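RNA pseudouridylate synthase domain-containing protein 4 (PDB 5UBA) catalyses the isomerisation of uridine to pseudouridine in mitochondrial RNAs, including the 16S ribosomal RNA, a modification needed for assembly of the mitochondrial ribosome. Local coordinates at residues H121-S126 and Y177-S182; A117-V122 and S185-E190. One frame throughout, in Å; residues are numbered along the deposited sequence.

Contact 1. Residues H121-S126 and Y177-S182; sequences HVPMPS and YQVLSS
The shortest polar bond here runs from Tyr177 OH to the carbonyl oxygen of Pro125, 2.7 Å away. The oxygen lies at the edge of the phenol ring, near its plane, while the hydroxyl stands 32° out of the carbonyl plane of Pro125. Tyr177 reaches it because CG sits between the backbone N and the carbonyl carbon (chi1 73°), which swings the ring toward 121-126. Along the ring, CE2 meets Pro123 CB at 3.7 Å, and Pro125, which follows a cis peptide bond, brings its CD to 3.8 Å from the Tyr177 hydroxyl. At the next loop residue the bonding passes to the backbone: Val179 N donates to Ser126 O over 2.8 Å with an N-H...O angle of 169°. This bond lies where the loop leading out of strand 112-120 runs into strand 127-130, the antiparallel neighbour of strand 175-182 in the mixed sheet of this RluA-family synthase domain. Val179 CG2 packs 3.8 Å from Pro123 CD and also approaches Ser126 CB. A phenylalanine in place of Tyr177 would probably leave Pro125 O without this hydrogen-bond donor and weaken the hold on the loop before strand 127-130. Farther along, beyond the classic beta bulge that Leu180 and Ser181 form opposite Leu188, a van der Waals contact follows, Val122 CG1 to Ser182 CB at 3.9 Å.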
# COMPACT_ATOMS: atom_id res chain seq x y z
N HIS A 121 5.42 -6.36 -15.79
CA HIS A 121 6.85 -6.46 -16.00
C HIS A 121 7.55 -6.87 -14.72
O HIS A 121 7.04 -6.67 -13.59
CB HIS A 121 7.51 -5.17 -16.56
CG HIS A 121 6.74 -4.53 -17.66
ND1 HIS A 121 6.36 -5.21 -18.80
CD2 HIS A 121 6.26 -3.27 -17.80
CE1 HIS A 121 5.68 -4.40 -19.59
NE2 HIS A 121 5.60 -3.22 -19.01
N VAL A 122 8.74 -7.41 -14.90
CA VAL A 122 9.52 -8.01 -13.81
C VAL A 122 10.69 -7.09 -13.48
O VAL A 122 11.53 -6.82 -14.36
CB VAL A 122 10.05 -9.39 -14.22
CG1 VAL A 122 10.84 -10.03 -13.08
CG2 VAL A 122 8.92 -10.31 -14.69
N PRO A 123 10.80 -6.64 -12.23
CA PRO A 123 11.90 -5.76 -11.86
C PRO A 123 13.31 -6.35 -12.18
O PRO A 123 13.53 -7.53 -11.99
CB PRO A 123 11.73 -5.62 -10.36
CG PRO A 123 10.25 -5.69 -10.17
CD PRO A 123 9.80 -6.73 -11.14
N MET A 124 14.18 -5.48 -12.66
CA MET A 124 15.60 -5.83 -12.96
C MET A 124 16.50 -4.78 -12.31
O MET A 124 16.36 -3.60 -12.61
CB MET A 124 15.81 -5.83 -14.46
CG MET A 124 17.21 -6.26 -14.93
SD MET A 124 17.24 -6.04 -16.71
CE MET A 124 15.84 -7.06 -17.17
N PRO A 125 17.42 -5.17 -11.42
CA PRO A 125 17.58 -6.52 -10.89
C PRO A 125 16.36 -6.98 -10.08
O PRO A 125 15.53 -6.16 -9.72
CB PRO A 125 18.78 -6.39 -9.95
CG PRO A 125 19.53 -5.22 -10.45
CD PRO A 125 18.48 -4.26 -10.93
N SER A 126 16.29 -8.26 -9.80
CA SER A 126 15.11 -8.82 -9.11
C SER A 126 15.02 -8.44 -7.63
O SER A 126 13.97 -8.62 -7.03
CB SER A 126 15.05 -10.34 -9.26
OG SER A 126 16.23 -10.93 -8.80
N TYR A 177 13.15 -3.61 -2.36
CA TYR A 177 12.27 -4.55 -3.03
C TYR A 177 12.92 -5.87 -3.31
O TYR A 177 14.13 -5.96 -3.43
CB TYR A 177 11.73 -3.96 -4.33
CG TYR A 177 12.76 -3.88 -5.43
CD1 TYR A 177 13.60 -2.79 -5.55
CD2 TYR A 177 12.89 -4.93 -6.33
CE1 TYR A 177 14.57 -2.74 -6.56
CE2 TYR A 177 13.83 -4.88 -7.35
CZ TYR A 177 14.66 -3.77 -7.46
OH TYR A 177 15.64 -3.73 -8.47
N GLN A 178 12.09 -6.90 -3.41
CA GLN A 178 12.52 -8.25 -3.71
C GLN A 178 11.41 -8.94 -4.47
O GLN A 178 10.29 -9.08 -3.94
CB GLN A 178 12.76 -9.00 -2.39
CG GLN A 178 12.98 -10.49 -2.51
CD GLN A 178 14.29 -10.82 -3.14
OE1 GLN A 178 15.34 -10.57 -2.55
NE2 GLN A 178 14.25 -11.39 -4.35
N VAL A 179 11.71 -9.42 -5.66
CA VAL A 179 10.76 -10.27 -6.37
C VAL A 179 10.61 -11.59 -5.61
O VAL A 179 11.62 -12.23 -5.27
CB VAL A 179 11.20 -10.53 -7.83
CG1 VAL A 179 10.38 -11.64 -8.46
CG2 VAL A 179 11.16 -9.23 -8.63
N LEU A 180 9.37 -11.99 -5.36
CA LEU A 180 9.04 -13.27 -4.71
C LEU A 180 8.70 -14.38 -5.70
O LEU A 180 8.96 -15.56 -5.43
CB LEU A 180 7.84 -13.08 -3.79
CG LEU A 180 8.03 -12.11 -2.63
CD1 LEU A 180 6.72 -12.01 -1.84
CD2 LEU A 180 9.23 -12.52 -1.77
N SER A 181 8.08 -13.99 -6.79
CA SER A 181 7.64 -14.90 -7.85
C SER A 181 7.56 -14.12 -9.13
O SER A 181 7.19 -12.94 -9.11
CB SER A 181 6.25 -15.48 -7.52
OG SER A 181 5.84 -16.41 -8.51
N SER A 182 7.86 -14.76 -10.27
CA SER A 182 7.75 -14.11 -11.55
C SER A 182 7.46 -15.06 -12.69
O SER A 182 7.76 -16.27 -12.63
CB SER A 182 8.98 -13.26 -11.88
OG SER A 182 10.15 -14.08 -11.90

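Contact 2. Residues A117-V122 and S185-E190; sequences AITVHV and SSALVE
Thr119 and Ala187 face each other as a hydrogen-bonded pair of antiparallel strands, with Thr119 N to Ala187 O at 2.9 Å and Ala187 N to Thr119 O at 3.1 Å. The strands belong to the mixed sheet of the pseudouridine synthase domain, and their short axes run at 146°, so the pairing is antiparallel with a marked twist. Ala117 and Val189 form a second hydrogen-bonded pair; Ile118 with Leu188 and Val120 with Ser186 are the non-hydrogen-bonded ones. Ile118 CA lies only 3.2 Å from Ala187 O, a CA-H...O contact that supplements the N-H...O hydrogen bonds.

Packing is tight on the face carrying Ala117, Thr119, Ala187 and Val189. There Val189 CG2 touches both branches of Thr119, coming within 3.8 Å of its CG2, and the two side chains cross at about a right angle. On the other face Ile118 and Leu188 are buried too, both packing on Phe279 of helix 277-285.

The arrangement relaxes toward the exposed His121, past the end of strand 112-120. Its backbone N-H still bonds to Ser185 O, but from 44° above the carbonyl plane, and the imidazole ring points away from 185-190. The turn of the chain is nevertheless held from within: Thr119 OG1, placed between its backbone N and carbonyl carbon (chi1 61°), donates to His121 O at 2.9 Å, nearly in line with the C=O bond, while Thr119 OG1 itself lies 3.5 Å from Ala187 CB.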
# COMPACT_ATOMS: atom_id res chain seq x y z
N ALA A 117 2.89 -6.50 -3.86
CA ALA A 117 2.27 -5.94 -5.05
C ALA A 117 2.45 -6.88 -6.22
O ALA A 117 3.44 -7.60 -6.30
CB ALA A 117 2.86 -4.60 -5.40
N ILE A 118 1.48 -6.88 -7.12
CA ILE A 118 1.68 -7.49 -8.44
C ILE A 118 2.06 -6.40 -9.38
O ILE A 118 1.40 -5.35 -9.44
CB ILE A 118 0.41 -8.18 -8.95
CG1 ILE A 118 0.02 -9.31 -8.01
CG2 ILE A 118 0.65 -8.70 -10.39
CD1 ILE A 118 -1.23 -10.05 -8.47
N THR A 119 3.13 -6.63 -10.14
CA THR A 119 3.64 -5.66 -11.10
C THR A 119 3.50 -6.20 -12.49
O THR A 119 3.53 -7.40 -12.73
CB THR A 119 5.11 -5.25 -10.85
OG1 THR A 119 5.96 -6.40 -10.95
CG2 THR A 119 5.26 -4.64 -9.47
N VAL A 120 3.31 -5.26 -13.39
CA VAL A 120 3.35 -5.48 -14.82
C VAL A 120 4.86 -5.37 -15.14
O VAL A 120 5.51 -4.40 -14.76
CB VAL A 120 2.54 -4.37 -15.53
CG1 VAL A 120 2.68 -4.47 -17.04
CG2 VAL A 120 1.09 -4.40 -15.07
N HIS A 121 5.42 -6.36 -15.79
CA HIS A 121 6.85 -6.46 -16.00
C HIS A 121 7.55 -6.87 -14.72
O HIS A 121 7.04 -6.67 -13.59
CB HIS A 121 7.51 -5.17 -16.56
CG HIS A 121 6.74 -4.53 -17.66
ND1 HIS A 121 6.36 -5.21 -18.80
CD2 HIS A 121 6.26 -3.27 -17.80
CE1 HIS A 121 5.68 -4.40 -19.59
NE2 HIS A 121 5.60 -3.22 -19.01
N VAL A 122 8.74 -7.41 -14.90
CA VAL A 122 9.52 -8.01 -13.81
C VAL A 122 10.69 -7.09 -13.48
O VAL A 122 11.53 -6.82 -14.36
CB VAL A 122 10.05 -9.39 -14.22
CG1 VAL A 122 10.84 -10.03 -13.08
CG2 VAL A 122 8.92 -10.31 -14.69
N SER A 185 6.46 -11.97 -17.65
CA SER A 185 5.70 -10.75 -17.86
C SER A 185 5.07 -10.11 -16.62
O SER A 185 4.58 -8.99 -16.71
CB SER A 185 4.60 -11.06 -18.88
OG SER A 185 3.76 -12.10 -18.42
N SER A 186 5.02 -10.82 -15.51
CA SER A 186 4.41 -10.34 -14.26
C SER A 186 5.31 -10.70 -13.11
O SER A 186 6.07 -11.68 -13.20
CB SER A 186 3.06 -11.05 -14.01
OG SER A 186 2.16 -10.86 -15.08
N ALA A 187 5.19 -9.97 -11.99
CA ALA A 187 5.85 -10.37 -10.77
C ALA A 187 5.02 -10.12 -9.51
O ALA A 187 4.21 -9.20 -9.49
CB ALA A 187 7.18 -9.69 -10.64
N LEU A 188 5.21 -10.96 -8.51
CA LEU A 188 4.80 -10.68 -7.13
C LEU A 188 6.03 -10.12 -6.45
O LEU A 188 7.08 -10.81 -6.43
CB LEU A 188 4.32 -11.95 -6.43
CG LEU A 188 3.99 -11.81 -4.94
CD1 LEU A 188 2.88 -10.79 -4.70
CD2 LEU A 188 3.64 -13.17 -4.34
N VAL A 189 5.92 -8.92 -5.89
CA VAL A 189 7.07 -8.19 -5.37
C VAL A 189 6.81 -7.79 -3.92
O VAL A 189 5.76 -7.22 -3.62
CB VAL A 189 7.39 -6.93 -6.20
CG1 VAL A 189 8.67 -6.25 -5.73
CG2 VAL A 189 7.44 -7.24 -7.70
N GLU A 190 7.78 -8.08 -3.05
CA GLU A 190 7.76 -7.60 -1.67
C GLU A 190 8.47 -6.26 -1.61
O GLU A 190 9.58 -6.10 -2.14
CB GLU A 190 8.42 -8.61 -0.73
CG GLU A 190 8.24 -8.29 0.76
CD GLU A 190 8.49 -9.51 1.69
OE1 GLU A 190 9.71 -9.74 1.96
OE2 GLU A 190 7.54 -10.25 2.17
O HOH W 1 6.40 -7.71 -19.23

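In the fold
Contacts 1 and 2 have centres about 6 Å apart and share His121 and Val122, where strand 112-120 gives way to the loop before strand 127-130. Along the chain the order is 117-122, overlapping 121-126, then, some fifty residues later, 177-182 and 185-190 on the consecutive strands 175-182 and 186-193. These two are antiparallel neighbours, joined directly by a probable hydrogen bond from Leu180 N to Leu188 O (2.8 Å). Strand 186-193 therefore lies between 112-120 and 175-182, and the loop passes over it to reach the far strand. Both contacts lie within the pseudouridine synthase domain, away from the probable catalytic aspartate, and knit together one region of the mixed sheet.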